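Long-range contacts in molybdopterin-guanine dinucleotide biosynthesis protein A (MobA) (Archaeoglobus fulgidus, PDB 3NGW), which probably transfers a guanine nucleotide from GTP to molybdopterin during molybdenum cofactor biosynthesis: residues Met1-Val7 with Phe39-Cys45; Leu104-Glu109 with Leu126-Tyr130; Ser133-Leu138 with Pro152-Leu156. The contacts are given in a common frame with arbitrary orientation. Residues are numbered along the deposited sequence.

Contact 1 (Met1-Val7 with Phe39-Cys45)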
# COMPACT_ATOMS: atom_id res chain seq x y z
N MSE A 1 -8.31 -7.63 11.00
CA MSE A 1 -7.30 -7.41 9.93
C MSE A 1 -6.61 -6.07 10.02
O MSE A 1 -7.26 -5.02 10.12
CB MSE A 1 -7.98 -7.52 8.57
CG MSE A 1 -7.10 -7.03 7.45
SE MSE A 1 -8.05 -6.83 5.79
CE MSE A 1 -6.75 -7.65 4.67
N LYS A 2 -5.28 -6.10 9.96
CA LYS A 2 -4.47 -4.88 10.01
C LYS A 2 -4.11 -4.42 8.58
O LYS A 2 -3.67 -5.22 7.75
CB LYS A 2 -3.19 -5.12 10.81
CG LYS A 2 -3.34 -4.90 12.31
CD LYS A 2 -2.14 -5.45 13.07
CE LYS A 2 -2.14 -6.98 13.06
NZ LYS A 2 -0.85 -7.52 13.57
N VAL A 3 -4.29 -3.12 8.32
CA VAL A 3 -4.01 -2.52 7.03
C VAL A 3 -3.08 -1.32 7.14
O VAL A 3 -3.31 -0.42 7.95
CB VAL A 3 -5.33 -2.05 6.36
CG1 VAL A 3 -5.05 -1.46 4.99
CG2 VAL A 3 -6.31 -3.21 6.24
N ALA A 4 -2.02 -1.32 6.34
CA ALA A 4 -1.06 -0.22 6.32
C ALA A 4 -1.15 0.46 4.96
O ALA A 4 -0.77 -0.12 3.96
CB ALA A 4 0.36 -0.74 6.55
N VAL A 5 -1.67 1.69 4.93
CA VAL A 5 -1.81 2.41 3.67
C VAL A 5 -0.62 3.34 3.46
O VAL A 5 -0.34 4.21 4.28
CB VAL A 5 -3.13 3.23 3.66
CG1 VAL A 5 -3.35 3.87 2.29
CG2 VAL A 5 -4.31 2.32 4.02
N LEU A 6 0.11 3.12 2.36
CA LEU A 6 1.28 3.93 2.05
C LEU A 6 0.84 5.20 1.33
O LEU A 6 0.42 5.15 0.17
CB LEU A 6 2.25 3.12 1.17
CG LEU A 6 2.71 1.76 1.69
CD1 LEU A 6 3.60 1.10 0.65
CD2 LEU A 6 3.46 1.91 3.00
N VAL A 7 0.93 6.35 2.00
CA VAL A 7 0.50 7.63 1.43
C VAL A 7 1.61 8.67 1.31
O VAL A 7 1.34 9.85 1.09
CB VAL A 7 -0.65 8.26 2.25
CG1 VAL A 7 -1.74 7.22 2.52
CG2 VAL A 7 -0.12 8.83 3.56
N PHE A 39 -11.26 -0.95 9.26
CA PHE A 39 -10.27 -1.91 9.75
C PHE A 39 -9.29 -1.33 10.76
O PHE A 39 -9.45 -0.20 11.21
CB PHE A 39 -9.51 -2.49 8.55
CG PHE A 39 -10.38 -2.76 7.36
CD1 PHE A 39 -11.29 -3.82 7.37
CD2 PHE A 39 -10.35 -1.91 6.26
CE1 PHE A 39 -12.16 -4.03 6.30
CE2 PHE A 39 -11.22 -2.11 5.19
CZ PHE A 39 -12.12 -3.17 5.21
N GLN A 40 -8.30 -2.13 11.15
CA GLN A 40 -7.27 -1.69 12.09
C GLN A 40 -6.18 -1.16 11.19
O GLN A 40 -5.21 -1.86 10.87
CB GLN A 40 -6.76 -2.86 12.91
CG GLN A 40 -5.93 -2.42 14.09
CD GLN A 40 -5.32 -3.59 14.82
OE1 GLN A 40 -5.85 -4.70 14.77
NE2 GLN A 40 -4.22 -3.34 15.52
N THR A 41 -6.33 0.10 10.83
CA THR A 41 -5.47 0.76 9.87
C THR A 41 -4.56 1.88 10.35
O THR A 41 -4.90 2.63 11.25
CB THR A 41 -6.36 1.34 8.75
OG1 THR A 41 -7.24 0.31 8.29
CG2 THR A 41 -5.54 1.87 7.61
N VAL A 42 -3.38 1.98 9.73
CA VAL A 42 -2.46 3.07 9.99
C VAL A 42 -2.08 3.58 8.62
O VAL A 42 -2.03 2.82 7.66
CB VAL A 42 -1.16 2.65 10.74
CG1 VAL A 42 -1.49 2.16 12.13
CG2 VAL A 42 -0.40 1.59 9.94
N PHE A 43 -1.86 4.88 8.52
CA PHE A 43 -1.48 5.49 7.27
C PHE A 43 -0.02 5.88 7.42
O PHE A 43 0.34 6.70 8.27
CB PHE A 43 -2.36 6.70 7.01
CG PHE A 43 -3.80 6.35 6.79
CD1 PHE A 43 -4.28 6.07 5.51
CD2 PHE A 43 -4.66 6.22 7.88
CE1 PHE A 43 -5.62 5.66 5.32
CE2 PHE A 43 -5.99 5.82 7.70
CZ PHE A 43 -6.47 5.54 6.42
N VAL A 44 0.83 5.26 6.60
CA VAL A 44 2.26 5.49 6.65
C VAL A 44 2.73 6.63 5.76
O VAL A 44 2.70 6.54 4.53
CB VAL A 44 3.03 4.21 6.26
CG1 VAL A 44 4.52 4.41 6.52
CG2 VAL A 44 2.48 3.03 7.05
N CYS A 45 3.16 7.71 6.40
CA CYS A 45 3.63 8.91 5.72
C CYS A 45 5.12 8.83 5.43
O CYS A 45 5.83 8.03 6.03
CB CYS A 45 3.34 10.14 6.58
SG CYS A 45 1.62 10.25 7.11
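Two neighbouring parallel strands, 2-6 and 40-44, pair here in the central sheet of a GT-A-like, Rossmann-type nucleotidyltransferase fold. They are joined by a beta-alpha-beta crossover through helix 28-36, and their segment axes lie 4.6 Å apart at 17°. The ladder passes back and forth between the strands: Gln40 N donates to Met1 O (3.2 Å), Val3 N to Gln40 O (3.0 Å), Val42 N to Val3 O (3.0 Å), Val5 N to Val42 O (3.0 Å), Val44 N to Val5 O (2.8 Å) and Val7 N to Val44 O (3.1 Å). Contacts of the CA-H...O type fill the intervals, as from Thr41 CA to Val3 O (3.1 Å). On the face bearing Val3, Val5, Thr41 and Phe43, helix 28-36 supplies Tyr36 against both valines and Val32 and Leu33 against Phe43. Ala4, Leu6, Val42 and Val44 pack on the other face. The opposite edge of strand 2-6 is hydrogen-bonded to strand 86-90, so the N-terminal strand is interior to the sheet. At its start, selenomethionine Met1 makes a Met-aromatic contact, with SE 5.0 Å from the centroid of the Phe39 ring.

Contact 2 (Leu104-Glu109 with Leu126-Tyr130)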
# COMPACT_ATOMS: atom_id res chain seq x y z
N LEU A 104 -6.20 -11.72 0.91
CA LEU A 104 -4.75 -11.71 1.00
C LEU A 104 -4.24 -11.89 2.43
O LEU A 104 -3.31 -12.67 2.66
CB LEU A 104 -4.19 -10.40 0.42
CG LEU A 104 -4.33 -10.25 -1.10
CD1 LEU A 104 -3.76 -8.91 -1.57
CD2 LEU A 104 -3.59 -11.41 -1.79
N TYR A 105 -4.86 -11.20 3.38
CA TYR A 105 -4.46 -11.28 4.78
C TYR A 105 -4.67 -12.68 5.35
O TYR A 105 -3.76 -13.27 5.94
CB TYR A 105 -5.27 -10.30 5.63
CG TYR A 105 -4.70 -10.11 7.01
CD1 TYR A 105 -3.51 -9.43 7.21
CD2 TYR A 105 -5.36 -10.62 8.13
CE1 TYR A 105 -2.98 -9.26 8.48
CE2 TYR A 105 -4.84 -10.46 9.42
CZ TYR A 105 -3.64 -9.78 9.59
OH TYR A 105 -3.10 -9.60 10.84
N LYS A 106 -5.88 -13.19 5.17
CA LYS A 106 -6.23 -14.52 5.66
C LYS A 106 -5.29 -15.56 5.06
O LYS A 106 -4.68 -16.34 5.78
CB LYS A 106 -7.68 -14.84 5.28
CG LYS A 106 -8.23 -16.10 5.92
CD LYS A 106 -9.61 -16.45 5.36
CE LYS A 106 -9.52 -16.89 3.89
NZ LYS A 106 -10.84 -17.32 3.35
N GLU A 107 -5.17 -15.55 3.73
CA GLU A 107 -4.31 -16.50 3.04
C GLU A 107 -2.86 -16.32 3.46
O GLU A 107 -2.12 -17.29 3.60
CB GLU A 107 -4.43 -16.33 1.53
CG GLU A 107 -5.66 -16.99 0.93
CD GLU A 107 -5.70 -18.49 1.19
OE1 GLU A 107 -4.78 -19.20 0.75
OE2 GLU A 107 -6.66 -18.94 1.85
N GLY A 108 -2.47 -15.07 3.66
CA GLY A 108 -1.10 -14.79 4.06
C GLY A 108 -0.81 -15.36 5.43
O GLY A 108 0.21 -16.04 5.61
N GLU A 109 -1.69 -15.09 6.38
CA GLU A 109 -1.53 -15.57 7.75
C GLU A 109 -1.49 -17.09 7.83
O GLU A 109 -0.59 -17.66 8.46
CB GLU A 109 -2.67 -15.06 8.65
CG GLU A 109 -2.61 -13.57 8.98
CD GLU A 109 -1.76 -13.25 10.21
OE1 GLU A 109 -2.20 -13.53 11.35
OE2 GLU A 109 -0.64 -12.72 10.05
N LEU A 126 3.10 -3.52 -3.51
CA LEU A 126 2.38 -2.51 -2.74
C LEU A 126 0.90 -2.83 -2.57
O LEU A 126 0.08 -1.96 -2.29
CB LEU A 126 2.57 -1.13 -3.39
CG LEU A 126 4.03 -0.70 -3.44
CD1 LEU A 126 4.14 0.74 -3.85
CD2 LEU A 126 4.66 -0.90 -2.06
N LEU A 127 0.57 -4.11 -2.72
CA LEU A 127 -0.79 -4.58 -2.54
C LEU A 127 -0.63 -6.05 -2.18
O LEU A 127 -1.01 -6.94 -2.94
CB LEU A 127 -1.59 -4.40 -3.83
CG LEU A 127 -3.12 -4.32 -3.72
CD1 LEU A 127 -3.74 -5.68 -3.70
CD2 LEU A 127 -3.48 -3.54 -2.46
N ALA A 128 -0.05 -6.29 -1.00
CA ALA A 128 0.20 -7.64 -0.51
C ALA A 128 0.30 -7.76 1.01
O ALA A 128 0.33 -6.76 1.73
CB ALA A 128 1.47 -8.18 -1.15
N TYR A 129 0.36 -9.00 1.46
CA TYR A 129 0.48 -9.34 2.87
C TYR A 129 1.95 -9.46 3.27
O TYR A 129 2.76 -10.05 2.55
CB TYR A 129 -0.23 -10.67 3.14
CG TYR A 129 0.13 -11.31 4.46
CD1 TYR A 129 -0.51 -10.93 5.65
CD2 TYR A 129 1.18 -12.23 4.54
CE1 TYR A 129 -0.10 -11.46 6.88
CE2 TYR A 129 1.58 -12.75 5.76
CZ TYR A 129 0.95 -12.37 6.92
OH TYR A 129 1.40 -12.89 8.11
N TYR A 130 2.30 -8.88 4.42
CA TYR A 130 3.66 -8.95 4.95
C TYR A 130 3.54 -9.34 6.42
O TYR A 130 2.70 -8.79 7.14
CB TYR A 130 4.39 -7.60 4.83
CG TYR A 130 4.75 -7.17 3.41
CD1 TYR A 130 3.84 -6.48 2.61
CD2 TYR A 130 6.00 -7.48 2.86
CE1 TYR A 130 4.15 -6.13 1.29
CE2 TYR A 130 6.31 -7.14 1.55
CZ TYR A 130 5.39 -6.47 0.77
OH TYR A 130 5.69 -6.16 -0.54
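Helix 98-111 packs against the short strand 129-130 and the chain leading into it, with the side chain of Tyr129 as the main point of contact. Leu104 opens the interface: its CB points toward the strand segment, and CD1 reaches Leu127 CD1 at 3.9 Å and Leu127 O at 3.6 Å, while its backbone O lies 3.7 Å from Tyr129 CB. Tyr105 starts off away from the strand, but its t rotamer brings the ring back. The two tyrosines form an offset edge-to-face pair, the edge of Tyr129 toward the face of Tyr105, with centroids 5.7 Å apart and planes at 71°. One turn after Leu104 comes Gly108, whose CA sits over the Tyr129 ring in a CH-pi contact, 3.8 Å from the centroid and 23° off the normal. The close approach depends on glycine, since a CB modelled there would fall 2.2 Å from Tyr129 CG. Glu109 ends the series by accepting a hydrogen bond at OE2 from Tyr129 OH (2.8 Å); the same OE2 is also bonded to Ser85 OG, tying helix and strand to the residue just before strand 86-90. The chain turns a corner at Ala128, beyond which Tyr129 faces the helix, while Tyr130 packs on Ile76 and Leu80 of helix 72-83. Strand 129-130 thus runs antiparallel between strands 86-90 and 115-119, with helix 98-111 across one sheet face and helix 72-83 on the other.

Contact 3 (Ser133-Leu138 with Pro152-Leu156). With CA (calcium ion), chain B.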
# COMPACT_ATOMS: atom_id res chain seq x y z
N SER A 133 7.91 -11.22 10.45
CA SER A 133 9.16 -11.94 10.20
C SER A 133 9.95 -11.43 8.99
O SER A 133 11.13 -11.76 8.83
CB SER A 133 8.85 -13.43 10.04
OG SER A 133 7.83 -13.65 9.09
N ALA A 134 9.29 -10.61 8.17
CA ALA A 134 9.90 -10.03 6.98
C ALA A 134 10.56 -8.68 7.26
O ALA A 134 11.30 -8.17 6.43
CB ALA A 134 8.83 -9.86 5.91
N ALA A 135 10.29 -8.10 8.43
CA ALA A 135 10.83 -6.79 8.78
C ALA A 135 12.36 -6.64 8.81
O ALA A 135 12.87 -5.59 8.41
CB ALA A 135 10.25 -6.34 10.12
N ASP A 136 13.08 -7.65 9.29
CA ASP A 136 14.53 -7.55 9.36
C ASP A 136 15.18 -7.38 8.00
O ASP A 136 16.05 -6.53 7.83
CB ASP A 136 15.13 -8.77 10.06
CG ASP A 136 14.77 -8.84 11.52
OD1 ASP A 136 14.78 -7.78 12.19
OD2 ASP A 136 14.49 -9.95 12.02
N GLU A 137 14.77 -8.21 7.05
CA GLU A 137 15.34 -8.14 5.71
C GLU A 137 15.02 -6.79 5.05
O GLU A 137 15.83 -6.24 4.31
CB GLU A 137 14.84 -9.30 4.86
CG GLU A 137 15.92 -9.92 3.99
CD GLU A 137 17.18 -10.24 4.78
OE1 GLU A 137 17.10 -11.01 5.77
OE2 GLU A 137 18.25 -9.70 4.42
N LEU A 138 13.83 -6.26 5.33
CA LEU A 138 13.42 -4.98 4.78
C LEU A 138 14.24 -3.86 5.40
O LEU A 138 14.65 -2.93 4.72
CB LEU A 138 11.93 -4.72 5.03
CG LEU A 138 10.93 -5.63 4.30
CD1 LEU A 138 9.50 -5.18 4.58
CD2 LEU A 138 11.20 -5.57 2.80
N PRO A 152 15.32 -7.45 -1.15
CA PRO A 152 15.14 -8.15 0.13
C PRO A 152 14.12 -9.29 0.06
O PRO A 152 14.18 -10.23 0.85
CB PRO A 152 14.74 -7.02 1.08
CG PRO A 152 14.15 -5.98 0.18
CD PRO A 152 15.00 -6.02 -1.04
N LEU A 153 13.20 -9.21 -0.89
CA LEU A 153 12.19 -10.26 -1.04
C LEU A 153 12.82 -11.59 -1.45
O LEU A 153 12.28 -12.66 -1.16
CB LEU A 153 11.13 -9.85 -2.07
CG LEU A 153 10.16 -8.76 -1.59
CD1 LEU A 153 9.16 -8.41 -2.67
CD2 LEU A 153 9.45 -9.25 -0.33
N GLU A 154 13.97 -11.53 -2.12
CA GLU A 154 14.66 -12.74 -2.55
C GLU A 154 15.27 -13.48 -1.38
O GLU A 154 15.49 -14.69 -1.45
CB GLU A 154 15.73 -12.39 -3.59
CG GLU A 154 15.18 -12.19 -4.99
CD GLU A 154 16.23 -11.66 -5.96
OE1 GLU A 154 15.94 -11.63 -7.18
OE2 GLU A 154 17.32 -11.27 -5.50
N ARG A 155 15.55 -12.75 -0.30
CA ARG A 155 16.13 -13.36 0.90
C ARG A 155 15.05 -13.79 1.90
O ARG A 155 15.37 -14.21 3.01
CB ARG A 155 17.08 -12.37 1.58
CG ARG A 155 18.48 -12.31 1.01
CD ARG A 155 19.35 -11.45 1.91
NE ARG A 155 20.78 -11.75 1.81
CZ ARG A 155 21.53 -11.54 0.73
NH1 ARG A 155 20.98 -11.02 -0.36
NH2 ARG A 155 22.82 -11.83 0.75
N LEU A 156 13.79 -13.70 1.50
CA LEU A 156 12.67 -14.08 2.36
C LEU A 156 11.82 -15.18 1.75
O LEU A 156 11.87 -15.42 0.55
CB LEU A 156 11.78 -12.86 2.63
CG LEU A 156 12.41 -11.66 3.34
CD1 LEU A 156 11.46 -10.48 3.29
CD2 LEU A 156 12.74 -12.03 4.77
CA CA B . 14.64 -9.22 14.73
O HOH W 1 12.01 -8.42 13.90
O HOH W 2 16.98 -7.74 14.70
O HOH W 3 13.86 -6.79 15.15
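Within the MobA-like GT-A fold, this is a helix-to-helix packing contact at the periphery: the start of helix 135-143, with the 3-10 residues before it, meets the C-terminal end of helix 150-154 and the loop that follows. No hydrogen bond crosses the interface, which is held by packing, mostly of side chains. Leu156, in the mt rotamer, points toward the first segment and brings CD1 to 3.8 Å from Ala134 CB and CD2 to 3.4 Å from Glu137 CB. Leu138 has the same mt conformation; although its CB points sideways, the end of the side chain comes nearer and places CD2 4.0 Å from Pro152 CG. Pro152 CB also lies 3.5 Å from Glu137 O. Glu137 has the least regular side chain: chi1 of -138° lies between wells, and chi2 and chi3 near +50° to +60° fold the side chain so that OE2 comes 3.3 Å from Arg155 CD. Its distance of 4.2 Å to Arg155 NE is beyond a salt bridge; Glu137 instead pairs with Arg140. Asp136 takes no part in the packing; its OD1 forms a salt bridge with Arg81 and accepts a hydrogen bond from water 3 at 3.3 Å, while OD2 binds a calcium ion at 2.8 Å, with three waters also coordinating that ion.

Overall arrangement
The three contacts come one after another along the chain, all within the MobA-like NTP transferase domain. Contacts 1 and 2 have centres 13 Å apart and belong to the same mixed sheet, where strand 86-90 separates strand 2-6 from strand 129-130. They touch directly on both sheet faces: Met1 CE lies 3.2 Å from Tyr105 CB, and Leu6 CD1 lies 3.5 Å from Leu126 CD2. Contact 3 is more peripheral, its centre 15 Å from that of contact 2 and 20 Å from that of contact 1. Helix 135-143 follows strand 129-130, and Tyr130 CE2 meets Leu153 CD2 at 4.2 Å, so packing continues from the buried sheet to the outer helices.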